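Local coordinates for protein alpha-2,3-sialyltransferase (PDB 2P2V) that probably transfers sialic acid from CMP-sialic acid to acceptor sugars in alpha-2,3 linkage, and is seen here as its catalytic part with a fluorinated donor analogue bound, at residues K146-S150 and G151-C155; Y209-E212 and A213-L217. One frame throughout, in Å; residues are numbered along the deposited sequence.

Contact 1. Residues K146-S150 and G151-C155. With CSF (cytidine-5'-monophosphate-3-fluoro-N-acetyl-neuraminic acid), chain O; EDO (1,2-ethanediol), chain D; EDO (1,2-ethanediol), chain K.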
ATOM      1  N   LYS A 146       0.768   7.031  29.704  1.00 26.74           N
ATOM      2  CA  LYS A 146       0.280   5.876  30.434  1.00 28.03           C
ATOM      3  C   LYS A 146       0.127   4.688  29.495  1.00 27.02           C
ATOM      4  O   LYS A 146      -0.498   4.823  28.443  1.00 26.50           O
ATOM      5  CB  LYS A 146      -1.081   6.197  31.075  1.00 28.21           C
ATOM      6  CG  LYS A 146      -0.989   7.167  32.284  1.00 29.70           C
ATOM      7  CD  LYS A 146      -2.220   7.033  33.196  1.00 31.09           C
ATOM      8  CE  LYS A 146      -3.468   7.557  32.549  1.00 37.02           C
ATOM      9  NZ  LYS A 146      -4.709   7.344  33.419  1.00 36.47           N
ATOM     10  N   ARG A 147       0.669   3.537  29.867  1.00 25.50           N
ATOM     11  CA  ARG A 147       0.605   2.342  29.019  1.00 25.99           C
ATOM     12  C   ARG A 147       0.151   1.142  29.805  1.00 26.24           C
ATOM     13  O   ARG A 147       0.587   0.941  30.934  1.00 26.40           O
ATOM     14  CB  ARG A 147       1.985   2.044  28.395  1.00 25.77           C
ATOM     15  CG  ARG A 147       2.013   0.795  27.499  1.00 25.23           C
ATOM     16  CD  ARG A 147       3.423   0.676  26.857  1.00 26.10           C
ATOM     17  NE  ARG A 147       3.859   1.916  26.231  1.00 28.22           N
ATOM     18  CZ  ARG A 147       5.097   2.097  25.774  1.00 32.04           C
ATOM     19  NH1 ARG A 147       5.971   1.103  25.873  1.00 31.69           N
ATOM     20  NH2 ARG A 147       5.472   3.241  25.224  1.00 30.29           N
ATOM     21  N   ILE A 148      -0.671   0.287  29.190  1.00 24.72           N
ATOM     22  CA  ILE A 148      -1.095  -0.915  29.870  1.00 25.55           C
ATOM     23  C   ILE A 148       0.044  -1.930  29.896  1.00 26.12           C
ATOM     24  O   ILE A 148       0.918  -1.945  28.993  1.00 27.27           O
ATOM     25  CB  ILE A 148      -2.338  -1.526  29.210  1.00 24.62           C
ATOM     26  CG1 ILE A 148      -2.031  -1.986  27.765  1.00 23.04           C
ATOM     27  CG2 ILE A 148      -3.573  -0.503  29.311  1.00 25.14           C
ATOM     28  CD1 ILE A 148      -3.266  -2.708  27.103  1.00 23.84           C
ATOM     29  N   THR A 149       0.060  -2.777  30.926  1.00 25.88           N
ATOM     30  CA  THR A 149       1.045  -3.873  31.008  1.00 27.17           C
ATOM     31  C   THR A 149       0.577  -5.047  30.179  1.00 25.70           C
ATOM     32  O   THR A 149      -0.587  -5.056  29.730  1.00 26.20           O
ATOM     33  CB  THR A 149       1.259  -4.342  32.488  1.00 27.56           C
ATOM     34  OG1 THR A 149       0.003  -4.776  33.028  1.00 31.28           O
ATOM     35  CG2 THR A 149       1.779  -3.188  33.302  1.00 31.67           C
ATOM     36  N   SER A 150       1.450  -6.042  29.976  1.00 25.14           N
ATOM     37  CA  SER A 150       1.105  -7.190  29.110  1.00 27.02           C
ATOM     38  C   SER A 150      -0.056  -7.960  29.648  1.00 26.41           C
ATOM     39  O   SER A 150      -0.813  -8.498  28.869  1.00 27.37           O
ATOM     40  CB  SER A 150       2.275  -8.154  28.922  1.00 27.17           C
ATOM     41  OG  SER A 150       3.315  -7.425  28.271  1.00 33.75           O
ATOM     42  N   GLY A 151      -0.210  -8.030  30.974  1.00 26.77           N
ATOM     43  CA  GLY A 151      -1.404  -8.725  31.517  1.00 25.89           C
ATOM     44  C   GLY A 151      -2.712  -8.168  31.014  1.00 24.58           C
ATOM     45  O   GLY A 151      -3.577  -8.926  30.557  1.00 28.13           O
ATOM     46  N   VAL A 152      -2.866  -6.866  31.115  1.00 25.18           N
ATOM     47  CA  VAL A 152      -3.978  -6.102  30.569  1.00 25.00           C
ATOM     48  C   VAL A 152      -4.064  -6.250  29.064  1.00 24.53           C
ATOM     49  O   VAL A 152      -5.111  -6.480  28.547  1.00 22.93           O
ATOM     50  CB  VAL A 152      -3.924  -4.595  30.962  1.00 25.13           C
ATOM     51  CG1 VAL A 152      -5.150  -3.790  30.490  1.00 26.09           C
ATOM     52  CG2 VAL A 152      -3.787  -4.439  32.470  1.00 28.57           C
ATOM     53  N   TYR A 153      -2.932  -6.162  28.349  1.00 21.86           N
ATOM     54  CA  TYR A 153      -2.959  -6.318  26.896  1.00 21.11           C
ATOM     55  C   TYR A 153      -3.542  -7.663  26.501  1.00 21.60           C
ATOM     56  O   TYR A 153      -4.379  -7.735  25.601  1.00 22.77           O
ATOM     57  CB  TYR A 153      -1.494  -6.174  26.355  1.00 21.35           C
ATOM     58  CG  TYR A 153      -1.401  -6.068  24.862  1.00 19.58           C
ATOM     59  CD1 TYR A 153      -1.291  -4.826  24.251  1.00 22.89           C
ATOM     60  CD2 TYR A 153      -1.408  -7.211  24.066  1.00 22.82           C
ATOM     61  CE1 TYR A 153      -1.236  -4.755  22.869  1.00 20.95           C
ATOM     62  CE2 TYR A 153      -1.363  -7.144  22.690  1.00 22.37           C
ATOM     63  CZ  TYR A 153      -1.241  -5.911  22.118  1.00 18.37           C
ATOM     64  OH  TYR A 153      -1.167  -5.818  20.757  1.00 22.01           O
ATOM     65  N   MET A 154      -3.096  -8.724  27.173  1.00 22.39           N
ATOM     66  CA  MET A 154      -3.574 -10.071  26.907  1.00 23.61           C
ATOM     67  C   MET A 154      -5.087 -10.171  27.158  1.00 23.12           C
ATOM     68  O   MET A 154      -5.793 -10.914  26.421  1.00 23.80           O
ATOM     69  CB  MET A 154      -2.849 -11.108  27.777  1.00 24.18           C
ATOM     70  CG  MET A 154      -1.377 -11.364  27.296  1.00 24.24           C
ATOM     71  SD  MET A 154      -0.654 -12.773  28.144  1.00 27.51           S
ATOM     72  CE  MET A 154      -0.457 -12.043  29.724  1.00 28.36           C
ATOM     73  N   CYS A 155      -5.566  -9.463  28.174  1.00 24.82           N
ATOM     74  CA  CYS A 155      -7.064  -9.427  28.418  1.00 25.98           C
ATOM     75  C   CYS A 155      -7.821  -8.817  27.233  1.00 24.77           C
ATOM     76  O   CYS A 155      -8.851  -9.345  26.787  1.00 26.36           O
ATOM     77  CB  CYS A 155      -7.382  -8.624  29.685  1.00 26.69           C
ATOM     78  SG  CYS A 155      -6.890  -9.465  31.196  1.00 30.88           S
TER
HETATM   79  C5A CSF O1001       9.038  -4.739  31.561  1.00 42.56           C
HETATM   80  C4A CSF O1001       7.900  -4.513  32.549  1.00 42.98           C
HETATM   81  C2A CSF O1001       6.402  -6.109  31.216  1.00 44.01           C
HETATM   82  O6A CSF O1001       7.573  -6.352  30.408  1.00 41.85           O
HETATM   83  C6A CSF O1001       8.891  -6.160  30.985  1.00 41.08           C
HETATM   84  C3A CSF O1001       6.530  -4.746  31.895  1.00 44.45           C
HETATM   85  O4A CSF O1001       7.932  -3.162  32.987  1.00 46.44           O
HETATM   86  N5A CSF O1001      10.293  -4.637  32.336  1.00 37.91           N
HETATM   87  C7A CSF O1001       9.905  -6.440  29.883  1.00 39.19           C
HETATM   88  C8A CSF O1001       9.710  -7.839  29.310  1.00 36.63           C
HETATM   89  C9A CSF O1001      10.654  -8.112  28.121  1.00 35.05           C
HETATM   90  O9A CSF O1001      10.548  -9.477  27.655  1.00 33.99           O
HETATM   91  O8A CSF O1001       9.867  -8.811  30.392  1.00 34.65           O
HETATM   92  O7A CSF O1001       9.790  -5.414  28.880  1.00 40.73           O
HETATM   93  C1A CSF O1001       5.175  -5.998  30.321  1.00 42.82           C
HETATM   94  OBA CSF O1001       4.129  -5.533  30.855  1.00 40.93           O
HETATM   95  OAA CSF O1001       5.264  -6.375  29.121  1.00 38.46           O
HETATM   96  O1A CSF O1001       6.059  -7.140  32.172  1.00 45.22           O
HETATM   97  O2A CSF O1001       7.593  -7.759  34.012  1.00 48.26           O
HETATM   98  N1  CSF O1001       3.454  -8.751  36.632  1.00 48.16           N
HETATM   99  C2  CSF O1001       2.900  -8.097  37.774  1.00 49.93           C
HETATM  100  N3  CSF O1001       3.632  -7.961  38.920  1.00 47.70           N
HETATM  101  C4  CSF O1001       4.883  -8.470  38.980  1.00 48.16           C
HETATM  102  C5  CSF O1001       5.444  -9.118  37.872  1.00 46.18           C
HETATM  103  C6  CSF O1001       4.704  -9.252  36.699  1.00 47.52           C
HETATM  104  C3' CSF O1001       3.237  -7.835  33.380  1.00 48.51           C
HETATM  105  C2' CSF O1001       2.396  -7.623  34.623  1.00 50.02           C
HETATM  106  C1' CSF O1001       2.642  -8.913  35.406  1.00 49.03           C
HETATM  107  O4' CSF O1001       3.232  -9.893  34.523  1.00 48.84           O
HETATM  108  C4' CSF O1001       3.368  -9.344  33.213  1.00 47.07           C
HETATM  109  PA  CSF O1001       6.942  -8.360  32.789  1.00 46.42           P
HETATM  110  O5' CSF O1001       5.809  -9.387  33.342  1.00 44.90           O
HETATM  111  C5' CSF O1001       4.680  -9.780  32.564  1.00 46.35           C
HETATM  112  O3' CSF O1001       2.578  -7.310  32.232  1.00 50.07           O
HETATM  113  O2' CSF O1001       0.992  -7.503  34.264  1.00 49.10           O
HETATM  114  N4  CSF O1001       5.630  -8.353  40.121  1.00 48.11           N
HETATM  115  O2  CSF O1001       1.737  -7.612  37.700  1.00 48.09           O
HETATM  116  O3A CSF O1001       7.716  -9.133  31.761  1.00 44.27           O
HETATM  117  C10 CSF O1001      11.371  -4.134  31.707  1.00 42.21           C
HETATM  118  O10 CSF O1001      11.366  -3.777  30.520  1.00 38.70           O
HETATM  119  C11 CSF O1001      12.623  -4.047  32.549  1.00 40.70           C
HETATM  120  F3A CSF O1001       6.304  -3.793  30.927  1.00 45.65           F
HETATM  121  C1  EDO D 702       2.913  -4.905  26.012  1.00 45.77           C
HETATM  122  O1  EDO D 702       3.999  -4.061  25.571  1.00 47.91           O
HETATM  123  C2  EDO D 702       1.998  -4.068  26.887  1.00 45.78           C
HETATM  124  O2  EDO D 702       2.705  -2.898  27.331  1.00 44.17           O
HETATM  125  C1  EDO K 709       6.510  -2.689  27.926  1.00 57.11           C
HETATM  126  O1  EDO K 709       5.605  -1.936  27.117  1.00 56.02           O
HETATM  127  C2  EDO K 709       7.806  -1.913  28.081  1.00 56.77           C
HETATM  128  O2  EDO K 709       7.607  -1.026  29.189  1.00 56.75           O
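Thr149 and Ser150 hold the start of helix 150-161 through their carbonyls: Tyr153 N bonds to Thr149 O at 2.9 Å, and Met154 N bonds to Ser150 O. With the carbonyls turned into the helix, the amides of its first residues face the donor analogue. Ser150 N gives a near-straight bond to carboxylate oxygen OBA of CSF (2.9 Å, 162°). Gly151 N makes the better bond to the ribose hydroxyl O3', at 3.1 Å, and Ser150 N adds only a weak, strongly bent one. The other carboxylate oxygen, OAA, meets Ser150 OG, though the 2.4 Å separation is so short that its exact value is doubtful. On the ribose, O2' donates to Thr149 OG1 over 3.2 Å. Thr149 carries OG1 between its own N and carbonyl carbon (chi1 59°), which presents it to the sugar, and the same OG1 is probably also hydrogen-bonded to Asp210 OD2. Thr149 thus occupies the N-cap position, yet its side chain makes no capping bond.

Further from the ligand, Ile148 packs on the first turn of the helix. Its CB lies against Val152 CG1 at 3.8 Å, while CD1 touches Tyr153 CA at 3.6 Å. The ring of Tyr153 then leads away to Phe99, which it meets edge-to-face, and its OH bonds to Thr98 O. Arg147 is steadied by a salt bridge from NE to Glu141, and an ethanediol probably left from crystallisation sits on Ile148 O.

The dipole of the helix would probably favour the donor's negative carboxylate here, where the amino end of a helix in a Rossmann-like parallel alpha/beta domain forms part of the CMP-sialic acid pocket.

Contact 2. Residues Y209-E212 and A213-L217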
ATOM      1  N   TYR A 209      -3.705   2.482  36.666  1.00 32.91           N
ATOM      2  CA  TYR A 209      -4.084   2.453  35.256  1.00 31.19           C
ATOM      3  C   TYR A 209      -4.440   1.060  34.805  1.00 30.97           C
ATOM      4  O   TYR A 209      -5.436   0.897  34.134  1.00 30.19           O
ATOM      5  CB  TYR A 209      -3.008   3.081  34.369  1.00 30.81           C
ATOM      6  CG  TYR A 209      -3.444   3.262  32.923  1.00 29.51           C
ATOM      7  CD1 TYR A 209      -4.625   3.928  32.603  1.00 32.32           C
ATOM      8  CD2 TYR A 209      -2.665   2.751  31.875  1.00 29.88           C
ATOM      9  CE1 TYR A 209      -5.036   4.069  31.260  1.00 30.86           C
ATOM     10  CE2 TYR A 209      -3.067   2.887  30.533  1.00 27.21           C
ATOM     11  CZ  TYR A 209      -4.236   3.558  30.233  1.00 26.83           C
ATOM     12  OH  TYR A 209      -4.600   3.668  28.909  1.00 26.02           O
ATOM     13  N   ASP A 210      -3.638   0.041  35.148  1.00 31.45           N
ATOM     14  CA  ASP A 210      -4.024  -1.342  34.786  1.00 31.73           C
ATOM     15  C   ASP A 210      -5.399  -1.657  35.274  1.00 31.48           C
ATOM     16  O   ASP A 210      -6.229  -2.172  34.515  1.00 32.90           O
ATOM     17  CB  ASP A 210      -3.067  -2.384  35.344  1.00 31.10           C
ATOM     18  CG  ASP A 210      -1.843  -2.576  34.478  1.00 34.28           C
ATOM     19  OD1 ASP A 210      -1.759  -1.969  33.368  1.00 34.46           O
ATOM     20  OD2 ASP A 210      -0.953  -3.357  34.910  1.00 36.57           O
ATOM     21  N   ILE A 211      -5.659  -1.370  36.552  1.00 31.93           N
ATOM     22  CA  ILE A 211      -6.995  -1.601  37.093  1.00 31.54           C
ATOM     23  C   ILE A 211      -8.100  -0.836  36.362  1.00 30.73           C
ATOM     24  O   ILE A 211      -9.082  -1.428  35.999  1.00 29.72           O
ATOM     25  CB  ILE A 211      -7.080  -1.444  38.673  1.00 31.65           C
ATOM     26  CG1 ILE A 211      -6.141  -2.457  39.318  1.00 31.62           C
ATOM     27  CG2 ILE A 211      -8.568  -1.641  39.169  1.00 31.62           C
ATOM     28  CD1 ILE A 211      -5.841  -2.140  40.774  1.00 34.54           C
ATOM     29  N   GLU A 212      -7.927   0.467  36.125  1.00 31.37           N
ATOM     30  CA  GLU A 212      -8.938   1.226  35.375  1.00 31.78           C
ATOM     31  C   GLU A 212      -9.213   0.631  33.972  1.00 31.15           C
ATOM     32  O   GLU A 212     -10.372   0.508  33.523  1.00 30.08           O
ATOM     33  CB  GLU A 212      -8.452   2.659  35.232  1.00 32.98           C
ATOM     34  CG  GLU A 212      -9.435   3.568  34.492  1.00 35.34           C
ATOM     35  CD  GLU A 212      -8.772   4.902  34.197  1.00 41.41           C
ATOM     36  OE1 GLU A 212      -8.702   5.735  35.126  1.00 40.20           O
ATOM     37  OE2 GLU A 212      -8.292   5.093  33.048  1.00 43.96           O
ATOM     38  N   ALA A 213      -8.128   0.278  33.263  1.00 31.00           N
ATOM     39  CA  ALA A 213      -8.247  -0.305  31.927  1.00 29.67           C
ATOM     40  C   ALA A 213      -8.980  -1.621  31.982  1.00 29.65           C
ATOM     41  O   ALA A 213      -9.807  -1.912  31.117  1.00 26.94           O
ATOM     42  CB  ALA A 213      -6.857  -0.499  31.302  1.00 31.53           C
ATOM     43  N   LEU A 214      -8.650  -2.449  32.971  1.00 29.44           N
ATOM     44  CA  LEU A 214      -9.353  -3.753  33.137  1.00 30.33           C
ATOM     45  C   LEU A 214     -10.840  -3.575  33.455  1.00 30.50           C
ATOM     46  O   LEU A 214     -11.691  -4.296  32.925  1.00 31.82           O
ATOM     47  CB  LEU A 214      -8.707  -4.560  34.264  1.00 28.92           C
ATOM     48  CG  LEU A 214      -7.395  -5.312  33.967  1.00 32.13           C
ATOM     49  CD1 LEU A 214      -6.751  -5.829  35.277  1.00 30.23           C
ATOM     50  CD2 LEU A 214      -7.614  -6.462  32.978  1.00 30.19           C
ATOM     51  N   LYS A 215     -11.149  -2.625  34.316  1.00 32.91           N
ATOM     52  CA  LYS A 215     -12.564  -2.319  34.645  1.00 35.26           C
ATOM     53  C   LYS A 215     -13.305  -1.792  33.421  1.00 34.39           C
ATOM     54  O   LYS A 215     -14.457  -2.133  33.172  1.00 35.35           O
ATOM     55  CB  LYS A 215     -12.632  -1.334  35.818  1.00 35.61           C
ATOM     56  CG  LYS A 215     -12.239  -1.973  37.174  1.00 37.95           C
ATOM     57  CD  LYS A 215     -12.660  -1.091  38.362  1.00 39.32           C
ATOM     58  CE  LYS A 215     -11.616   0.028  38.674  1.00 44.98           C
ATOM     59  NZ  LYS A 215     -11.534   0.391  40.165  1.00 48.60           N
ATOM     60  N   LEU A 216     -12.615  -0.982  32.614  1.00 33.96           N
ATOM     61  CA  LEU A 216     -13.193  -0.522  31.347  1.00 32.48           C
ATOM     62  C   LEU A 216     -13.471  -1.624  30.352  1.00 31.22           C
ATOM     63  O   LEU A 216     -14.517  -1.598  29.703  1.00 29.18           O
ATOM     64  CB  LEU A 216     -12.363   0.602  30.704  1.00 33.02           C
ATOM     65  CG  LEU A 216     -12.984   1.278  29.464  1.00 34.73           C
ATOM     66  CD1 LEU A 216     -14.339   1.984  29.837  1.00 35.41           C
ATOM     67  CD2 LEU A 216     -12.029   2.285  28.799  1.00 33.30           C
ATOM     68  N   LEU A 217     -12.527  -2.561  30.175  1.00 29.67           N
ATOM     69  CA  LEU A 217     -12.755  -3.703  29.295  1.00 29.38           C
ATOM     70  C   LEU A 217     -14.012  -4.430  29.735  1.00 31.15           C
ATOM     71  O   LEU A 217     -14.834  -4.817  28.899  1.00 30.39           O
ATOM     72  CB  LEU A 217     -11.552  -4.662  29.346  1.00 29.47           C
ATOM     73  CG  LEU A 217     -10.339  -4.167  28.525  1.00 26.35           C
ATOM     74  CD1 LEU A 217      -9.103  -5.027  28.908  1.00 26.96           C
ATOM     75  CD2 LEU A 217     -10.669  -4.242  27.038  1.00 24.62           C
TER
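Ile211 and Lys215 make the one substantial meeting of side chains along this stretch of helix 207-221. Ile211 CG2, anti to the backbone N, is the branch that meets the lysine, whose chain passes over it at a slant with CE 3.5 Å from CG2. The lysine gets there by bending at both chi3 (-84°) and chi4 (-148°), which folds its aliphatic end back over the methyl. Its NZ is 3.7 Å from Ile211 CG2, and Lys215 as a whole is exposed.

Four successive backbone bonds of the i to i+4 kind join the two halves. Ala213 N bonds to Tyr209 O, Leu214 N to Asp210 O, Lys215 N to Ile211 O and Leu216 N to Glu212 O, all within 2.8 to 2.9 Å.

Side chains also pack on the carbonyls one turn earlier. Ala213 CB lies 3.5 Å from Tyr209 O, Leu214 CG is 3.4 Å from Asp210 O, and Leu216 CB closes to 3.5 Å from Glu212 O, so the oxygens that take the amide protons are also flanked by carbon.

The carboxylates bond to neighbouring elements. Glu212, its chain extended beyond CG, bonds through OE2 to Tyr136 OH of helix 131-144, while the buried side chain of Asp210 comes within about 5 Å of the bound CSF. Ala213, Leu214 and Leu217 face helix 150-161, and Leu216 touches Tyr136. What emerges is a regular amphipathic alpha-helix, packed on the two helices beside it and leading into 224-227, an outermost strand of the parallel sheet in this Rossmann-like domain.

How the contacts relate
From the N terminus, the chain leaves helix 131-144, and contact 1 closes the short turn that starts helix 150-161, which runs on into strand 165-169. Much later contact 2 lies wholly inside helix 207-221, which leads to strand 224-227, so the two contacts stand in series, neither nested nor crossed. They nevertheless touch in space, their centres about 9 Å apart: Val152 CG2 lies 3.3 Å from Asp210 OD1, Cys155 SG packs at 3.6 Å on Leu214 CD2, and Lys146 NZ comes near the Tyr209 ring. The two helices, preceding neighbouring parallel strands, are thereby tied side by side next to the donor pocket.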